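Local coordinates for protein acetate kinase (Entamoeba histolytica, PDB 4H0O) that is a pyrophosphate-dependent acetate kinase of the ASKHA superfamily that probably interconverts acetate and acetyl phosphate by phosphoryl transfer, at residues K205-H210 / V322-L327; S216-I221 / K315-L320. All blocks are in the same frame, centred on the assembly; numbering follows the deposited sequence.

Contact 1: K205-H210 / V322-L327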
ATOM      1  N   LYS B 205      11.798 -16.513   9.609  1.00 36.99           N
ATOM      2  CA  LYS B 205      11.055 -15.373   9.090  1.00 35.60           C
ATOM      3  C   LYS B 205      10.454 -15.787   7.758  1.00 35.00           C
ATOM      4  O   LYS B 205      11.173 -16.029   6.782  1.00 27.76           O
ATOM      5  CB  LYS B 205      11.967 -14.158   8.931  1.00 33.36           C
ATOM      6  CG  LYS B 205      12.475 -13.610  10.253  1.00 31.86           C
ATOM      7  CD  LYS B 205      13.516 -12.524  10.053  1.00 40.29           C
ATOM      8  CE  LYS B 205      14.008 -12.007  11.391  1.00 41.99           C
ATOM      9  NZ  LYS B 205      12.869 -11.608  12.264  1.00 47.12           N
ATOM     10  N   ILE B 206       9.130 -15.886   7.730  1.00 34.39           N
ATOM     11  CA  ILE B 206       8.430 -16.439   6.583  1.00 34.75           C
ATOM     12  C   ILE B 206       7.462 -15.416   6.003  1.00 33.31           C
ATOM     13  O   ILE B 206       6.743 -14.741   6.745  1.00 30.24           O
ATOM     14  CB  ILE B 206       7.658 -17.715   6.985  1.00 34.95           C
ATOM     15  CG1 ILE B 206       8.611 -18.721   7.640  1.00 37.38           C
ATOM     16  CG2 ILE B 206       6.965 -18.337   5.786  1.00 23.86           C
ATOM     17  CD1 ILE B 206       7.950 -20.017   8.078  1.00 31.27           C
ATOM     18  N   ILE B 207       7.471 -15.283   4.678  1.00 25.59           N
ATOM     19  CA  ILE B 207       6.446 -14.518   3.984  1.00 29.13           C
ATOM     20  C   ILE B 207       5.643 -15.487   3.126  1.00 28.71           C
ATOM     21  O   ILE B 207       6.185 -16.138   2.226  1.00 29.44           O
ATOM     22  CB  ILE B 207       7.037 -13.390   3.107  1.00 29.52           C
ATOM     23  CG1 ILE B 207       7.678 -12.311   3.982  1.00 24.85           C
ATOM     24  CG2 ILE B 207       5.956 -12.767   2.234  1.00 25.84           C
ATOM     25  CD1 ILE B 207       8.264 -11.141   3.204  1.00 22.73           C
ATOM     26  N   ALA B 208       4.352 -15.598   3.421  1.00 30.35           N
ATOM     27  CA  ALA B 208       3.478 -16.501   2.681  1.00 25.76           C
ATOM     28  C   ALA B 208       2.590 -15.720   1.722  1.00 29.13           C
ATOM     29  O   ALA B 208       2.088 -14.649   2.065  1.00 32.41           O
ATOM     30  CB  ALA B 208       2.636 -17.318   3.631  1.00 28.00           C
ATOM     31  N   CYS B 209       2.386 -16.263   0.526  1.00 29.27           N
ATOM     32  CA  CYS B 209       1.530 -15.615  -0.461  1.00 29.36           C
ATOM     33  C   CYS B 209       0.333 -16.498  -0.809  1.00 30.25           C
ATOM     34  O   CYS B 209       0.475 -17.516  -1.495  1.00 27.64           O
ATOM     35  CB  CYS B 209       2.323 -15.293  -1.725  1.00 28.91           C
ATOM     36  SG  CYS B 209       3.839 -14.362  -1.438  1.00 37.41           S
ATOM     37  N   HIS B 210      -0.842 -16.115  -0.320  1.00 31.29           N
ATOM     38  CA  HIS B 210      -2.076 -16.803  -0.675  1.00 25.58           C
ATOM     39  C   HIS B 210      -2.590 -16.208  -1.981  1.00 29.42           C
ATOM     40  O   HIS B 210      -3.330 -15.221  -1.977  1.00 32.50           O
ATOM     41  CB  HIS B 210      -3.115 -16.638   0.438  1.00 25.14           C
ATOM     42  CG  HIS B 210      -4.404 -17.351   0.190  1.00 36.93           C
ATOM     43  ND1 HIS B 210      -4.842 -18.400   0.963  1.00 36.81           N
ATOM     44  CD2 HIS B 210      -5.378 -17.149  -0.747  1.00 36.15           C
ATOM     45  CE1 HIS B 210      -6.015 -18.825   0.521  1.00 37.80           C
ATOM     46  NE2 HIS B 210      -6.355 -18.079  -0.517  1.00 31.31           N
ATOM     47  N   VAL B 322      10.898  -6.028   5.429  1.00 31.91           N
ATOM     48  CA  VAL B 322      11.483  -5.021   6.307  1.00 35.37           C
ATOM     49  C   VAL B 322      10.769  -4.997   7.658  1.00 30.78           C
ATOM     50  O   VAL B 322      11.403  -4.828   8.701  1.00 37.24           O
ATOM     51  CB  VAL B 322      11.469  -3.624   5.655  1.00 32.38           C
ATOM     52  CG1 VAL B 322      11.992  -2.572   6.619  1.00 29.14           C
ATOM     53  CG2 VAL B 322      12.313  -3.625   4.394  1.00 25.23           C
ATOM     54  N   GLU B 323       9.452  -5.192   7.638  1.00 32.24           N
ATOM     55  CA  GLU B 323       8.658  -5.195   8.867  1.00 35.43           C
ATOM     56  C   GLU B 323       9.039  -6.320   9.824  1.00 30.06           C
ATOM     57  O   GLU B 323       9.121  -6.109  11.034  1.00 44.21           O
ATOM     58  CB  GLU B 323       7.173  -5.323   8.548  1.00 31.15           C
ATOM     59  CG  GLU B 323       6.515  -4.066   8.033  1.00 42.70           C
ATOM     60  CD  GLU B 323       5.019  -4.245   7.875  1.00 58.20           C
ATOM     61  OE1 GLU B 323       4.310  -4.234   8.903  1.00 60.32           O
ATOM     62  OE2 GLU B 323       4.558  -4.413   6.725  1.00 61.01           O
ATOM     63  N   ILE B 324       9.249  -7.515   9.277  1.00 28.37           N
ATOM     64  CA  ILE B 324       9.546  -8.693  10.089  1.00 31.66           C
ATOM     65  C   ILE B 324      11.045  -8.870  10.332  1.00 25.47           C
ATOM     66  O   ILE B 324      11.458  -9.741  11.100  1.00 39.14           O
ATOM     67  CB  ILE B 324       8.957  -9.983   9.470  1.00 33.13           C
ATOM     68  CG1 ILE B 324       9.667 -10.331   8.157  1.00 34.28           C
ATOM     69  CG2 ILE B 324       7.450  -9.838   9.262  1.00 24.21           C
ATOM     70  CD1 ILE B 324       9.125 -11.591   7.487  1.00 28.83           C
ATOM     71  N   GLY B 325      11.854  -8.050   9.666  1.00 32.38           N
ATOM     72  CA  GLY B 325      13.286  -8.022   9.911  1.00 33.72           C
ATOM     73  C   GLY B 325      14.114  -8.995   9.089  1.00 33.84           C
ATOM     74  O   GLY B 325      15.220  -9.363   9.495  1.00 40.77           O
ATOM     75  N   GLY B 326      13.597  -9.412   7.937  1.00 38.86           N
ATOM     76  CA  GLY B 326      14.326 -10.339   7.087  1.00 32.49           C
ATOM     77  C   GLY B 326      13.449 -11.357   6.380  1.00 32.57           C
ATOM     78  O   GLY B 326      12.221 -11.258   6.408  1.00 32.38           O
ATOM     79  N   LEU B 327      14.085 -12.338   5.746  1.00 33.49           N
ATOM     80  CA  LEU B 327      13.372 -13.336   4.953  1.00 26.32           C
ATOM     81  C   LEU B 327      14.191 -14.614   4.784  1.00 32.52           C
ATOM     82  O   LEU B 327      15.258 -14.599   4.162  1.00 33.21           O
ATOM     83  CB  LEU B 327      13.028 -12.765   3.574  1.00 28.82           C
ATOM     84  CG  LEU B 327      12.389 -13.748   2.591  1.00 29.24           C
ATOM     85  CD1 LEU B 327      11.043 -14.206   3.118  1.00 24.44           C
ATOM     86  CD2 LEU B 327      12.242 -13.126   1.205  1.00 35.08           C
TER

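Contact 2: S216-I221 / K315-L320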
ATOM      1  N   SER B 216      -6.687 -12.462  -2.680  1.00 30.07           N
ATOM      2  CA  SER B 216      -5.259 -12.734  -2.574  1.00 29.69           C
ATOM      3  C   SER B 216      -4.645 -11.866  -1.484  1.00 32.05           C
ATOM      4  O   SER B 216      -5.035 -10.708  -1.309  1.00 29.77           O
ATOM      5  CB  SER B 216      -4.547 -12.475  -3.904  1.00 30.80           C
ATOM      6  OG  SER B 216      -4.757 -13.536  -4.819  1.00 33.30           O
ATOM      7  N   SER B 217      -3.677 -12.424  -0.762  1.00 27.49           N
ATOM      8  CA  SER B 217      -2.992 -11.681   0.290  1.00 30.15           C
ATOM      9  C   SER B 217      -1.601 -12.244   0.571  1.00 30.13           C
ATOM     10  O   SER B 217      -1.268 -13.358   0.156  1.00 30.41           O
ATOM     11  CB  SER B 217      -3.826 -11.677   1.576  1.00 21.47           C
ATOM     12  OG  SER B 217      -3.803 -12.945   2.206  1.00 29.18           O
ATOM     13  N   CYS B 218      -0.788 -11.455   1.267  1.00 27.80           N
ATOM     14  CA  CYS B 218       0.504 -11.907   1.773  1.00 28.20           C
ATOM     15  C   CYS B 218       0.517 -11.780   3.286  1.00 32.80           C
ATOM     16  O   CYS B 218      -0.175 -10.925   3.848  1.00 31.42           O
ATOM     17  CB  CYS B 218       1.640 -11.065   1.198  1.00 30.18           C
ATOM     18  SG  CYS B 218       1.955 -11.329  -0.547  1.00 36.79           S
ATOM     19  N   CYS B 219       1.309 -12.617   3.945  1.00 26.05           N
ATOM     20  CA  CYS B 219       1.423 -12.547   5.395  1.00 28.80           C
ATOM     21  C   CYS B 219       2.878 -12.638   5.851  1.00 34.64           C
ATOM     22  O   CYS B 219       3.611 -13.544   5.443  1.00 30.72           O
ATOM     23  CB  CYS B 219       0.602 -13.659   6.048  1.00 25.03           C
ATOM     24  SG  CYS B 219       0.472 -13.519   7.847  1.00 36.97           S
ATOM     25  N   GLY B 220       3.298 -11.697   6.693  1.00 31.38           N
ATOM     26  CA  GLY B 220       4.616 -11.769   7.295  1.00 22.89           C
ATOM     27  C   GLY B 220       4.529 -12.570   8.580  1.00 30.13           C
ATOM     28  O   GLY B 220       3.783 -12.206   9.493  1.00 34.33           O
ATOM     29  N   ILE B 221       5.284 -13.662   8.653  1.00 29.41           N
ATOM     30  CA  ILE B 221       5.182 -14.581   9.782  1.00 31.79           C
ATOM     31  C   ILE B 221       6.505 -14.732  10.539  1.00 35.30           C
ATOM     32  O   ILE B 221       7.516 -15.168   9.978  1.00 26.60           O
ATOM     33  CB  ILE B 221       4.668 -15.956   9.318  1.00 34.57           C
ATOM     34  CG1 ILE B 221       3.285 -15.798   8.681  1.00 26.89           C
ATOM     35  CG2 ILE B 221       4.610 -16.925  10.486  1.00 26.69           C
ATOM     36  CD1 ILE B 221       2.815 -17.011   7.911  1.00 27.69           C
ATOM     37  N   LYS B 315       6.156  -5.381  -4.408  1.00 30.83           N
ATOM     38  CA  LYS B 315       6.205  -4.284  -3.446  1.00 33.41           C
ATOM     39  C   LYS B 315       5.690  -4.710  -2.068  1.00 33.10           C
ATOM     40  O   LYS B 315       6.230  -4.304  -1.034  1.00 31.16           O
ATOM     41  CB  LYS B 315       5.399  -3.091  -3.965  1.00 31.11           C
ATOM     42  CG  LYS B 315       5.324  -1.927  -2.991  1.00 44.84           C
ATOM     43  CD  LYS B 315       4.288  -0.894  -3.422  1.00 53.54           C
ATOM     44  CE  LYS B 315       4.595  -0.330  -4.803  1.00 50.25           C
ATOM     45  NZ  LYS B 315       3.561   0.645  -5.263  1.00 65.40           N
ATOM     46  N   THR B 316       4.647  -5.535  -2.063  1.00 28.80           N
ATOM     47  CA  THR B 316       4.059  -6.021  -0.818  1.00 29.28           C
ATOM     48  C   THR B 316       5.028  -6.932  -0.058  1.00 31.04           C
ATOM     49  O   THR B 316       5.144  -6.843   1.169  1.00 33.32           O
ATOM     50  CB  THR B 316       2.746  -6.776  -1.079  1.00 25.71           C
ATOM     51  OG1 THR B 316       1.863  -5.947  -1.850  1.00 31.75           O
ATOM     52  CG2 THR B 316       2.073  -7.146   0.240  1.00 24.09           C
ATOM     53  N   ILE B 317       5.713  -7.808  -0.789  1.00 22.59           N
ATOM     54  CA  ILE B 317       6.706  -8.698  -0.196  1.00 26.39           C
ATOM     55  C   ILE B 317       7.880  -7.891   0.359  1.00 27.88           C
ATOM     56  O   ILE B 317       8.336  -8.134   1.485  1.00 26.83           O
ATOM     57  CB  ILE B 317       7.211  -9.739  -1.219  1.00 36.14           C
ATOM     58  CG1 ILE B 317       6.086 -10.709  -1.590  1.00 28.44           C
ATOM     59  CG2 ILE B 317       8.409 -10.505  -0.673  1.00 27.91           C
ATOM     60  CD1 ILE B 317       6.403 -11.586  -2.794  1.00 31.78           C
ATOM     61  N   GLY B 318       8.361  -6.931  -0.429  1.00 19.47           N
ATOM     62  CA  GLY B 318       9.422  -6.041   0.012  1.00 27.37           C
ATOM     63  C   GLY B 318       9.088  -5.319   1.307  1.00 31.76           C
ATOM     64  O   GLY B 318       9.928  -5.219   2.203  1.00 30.79           O
ATOM     65  N   GLY B 319       7.858  -4.819   1.410  1.00 26.16           N
ATOM     66  CA  GLY B 319       7.434  -4.088   2.592  1.00 23.34           C
ATOM     67  C   GLY B 319       7.341  -4.972   3.823  1.00 28.12           C
ATOM     68  O   GLY B 319       7.711  -4.557   4.924  1.00 28.12           O
ATOM     69  N   LEU B 320       6.846  -6.192   3.639  1.00 27.43           N
ATOM     70  CA  LEU B 320       6.673  -7.129   4.747  1.00 27.13           C
ATOM     71  C   LEU B 320       8.009  -7.642   5.270  1.00 30.56           C
ATOM     72  O   LEU B 320       8.163  -7.881   6.472  1.00 32.96           O
ATOM     73  CB  LEU B 320       5.779  -8.303   4.333  1.00 21.10           C
ATOM     74  CG  LEU B 320       4.283  -7.993   4.238  1.00 32.47           C
ATOM     75  CD1 LEU B 320       3.503  -9.186   3.710  1.00 29.57           C
ATOM     76  CD2 LEU B 320       3.733  -7.569   5.594  1.00 33.41           C
TER

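Contact 1: K205-H210 / V322-L327
The carbonyl oxygen Ile324 O is gripped by one bond across the contact, from Lys205 NZ at 2.6 Å. The ammonium group sits nearly along the C=O axis, with a C=O...NZ angle of 164°. The acceptor lies at the end of helix 299-324, in a Schellman motif. This motif ends the helix where the chain turns toward strand 329-333 of the ribonuclease H-like fold. There Gly326 N pairs with Met321 O, and Gly325 N pairs weakly with Val322 O. Gly325 is the C-prime residue, with positive phi (88°). A cation beside a carbonyl at the C-terminal end of a helix would probably be favoured by the helix dipole. The Lys205 chain is extended as far as CE and then bends at chi4 (-52°), which swings NZ onto the carbonyl. On the way CE passes Gly325 O at 3.5 Å. Lys205 is also hydrogen-bonded to Asp328, backbone to backbone and from its N to OD2, just before strand 329-333. Deeper in, Ile207 meets two methyls. Leu327 comes across it at about a right angle, its CD1 4.0 Å from Ile207 CG1. Ile324 crosses obliquely, its CD1 3.9 Å from Ile207 CG1 and 4.0 Å from the backbone oxygen Ile206 O.

Contact 2: S216-I221 / K315-L320
Cys218 turns SG beside its backbone N and anti to the carbonyl carbon (chi1 -70°). Leu320 sets CG in the same way (chi1 -75°), and its CD1 lies anti to CA, so the chain reaches straight out from the helix. Thr316, one turn earlier, holds CG2 anti to its backbone N. The Leu320 and Thr316 torsions bring two methyls to Cys218 CB on one face of the sheet, while chi1 of Cys218 sends SG to the side of Ile317. Leu320 CD1 touches Cys218 CB at 3.6 Å, tip to base. Thr316 CG2 approaches the same CB at 4.1 Å, so two residues four apart on the helix both meet one strand carbon. Cys218 SG lies more loosely beside Ile317 CG1, at 4.3 Å.

Leu320 CD1 also reaches along the strand to Gly220 N at 3.9 Å. Gly220 has no side chain, and its CA comes within 5.7 Å of Leu320 CA. The helix runs nearly parallel to the strand, at 17°, with the segment axes 8.8 Å apart at closest. This is helix-on-sheet packing in the ribonuclease H-like fold, and Ile207 and Cys209 of the neighbouring strand 205-211 extend the same apolar layer. Thr316 keeps its polar end within the helix, where OG1 is hydrogen-bonded to Gln312 O.

Cys219 points away from the helix, and Ser217 does not contact it. Ser217 OG is hydrogen-bonded to Tyr188 OH and to ND1 of His184, a predicted transition-state stabilizer, and so probably helps fix that imidazole from the second shell.

No hydrogen bond joins the strand to the helix here. The buried thiol of Cys218 takes part as an apolar group, and the contact rests on dispersion and burial of methyl and methylene surface.

In the fold
The segments follow in the order 205-210, 216-221, 315-320, 322-327, so contact 2 lies within the span of contact 1. Their centres are 7 Å apart. The two strands are antiparallel neighbours in one mixed sheet, joined by probable hydrogen bonds such as Ile206 O to Ile221 N at 2.6 Å. Both helical segments belong to helix 299-324. Contact 2 lays its later turns on the sheet, and contact 1 holds its end as the chain turns into strand 329-333, parallel to 205-211. The same helix faces the second subunit, where Val322 packs on Gly318 of that chain. One helix thus links this sheet to the dimer interface.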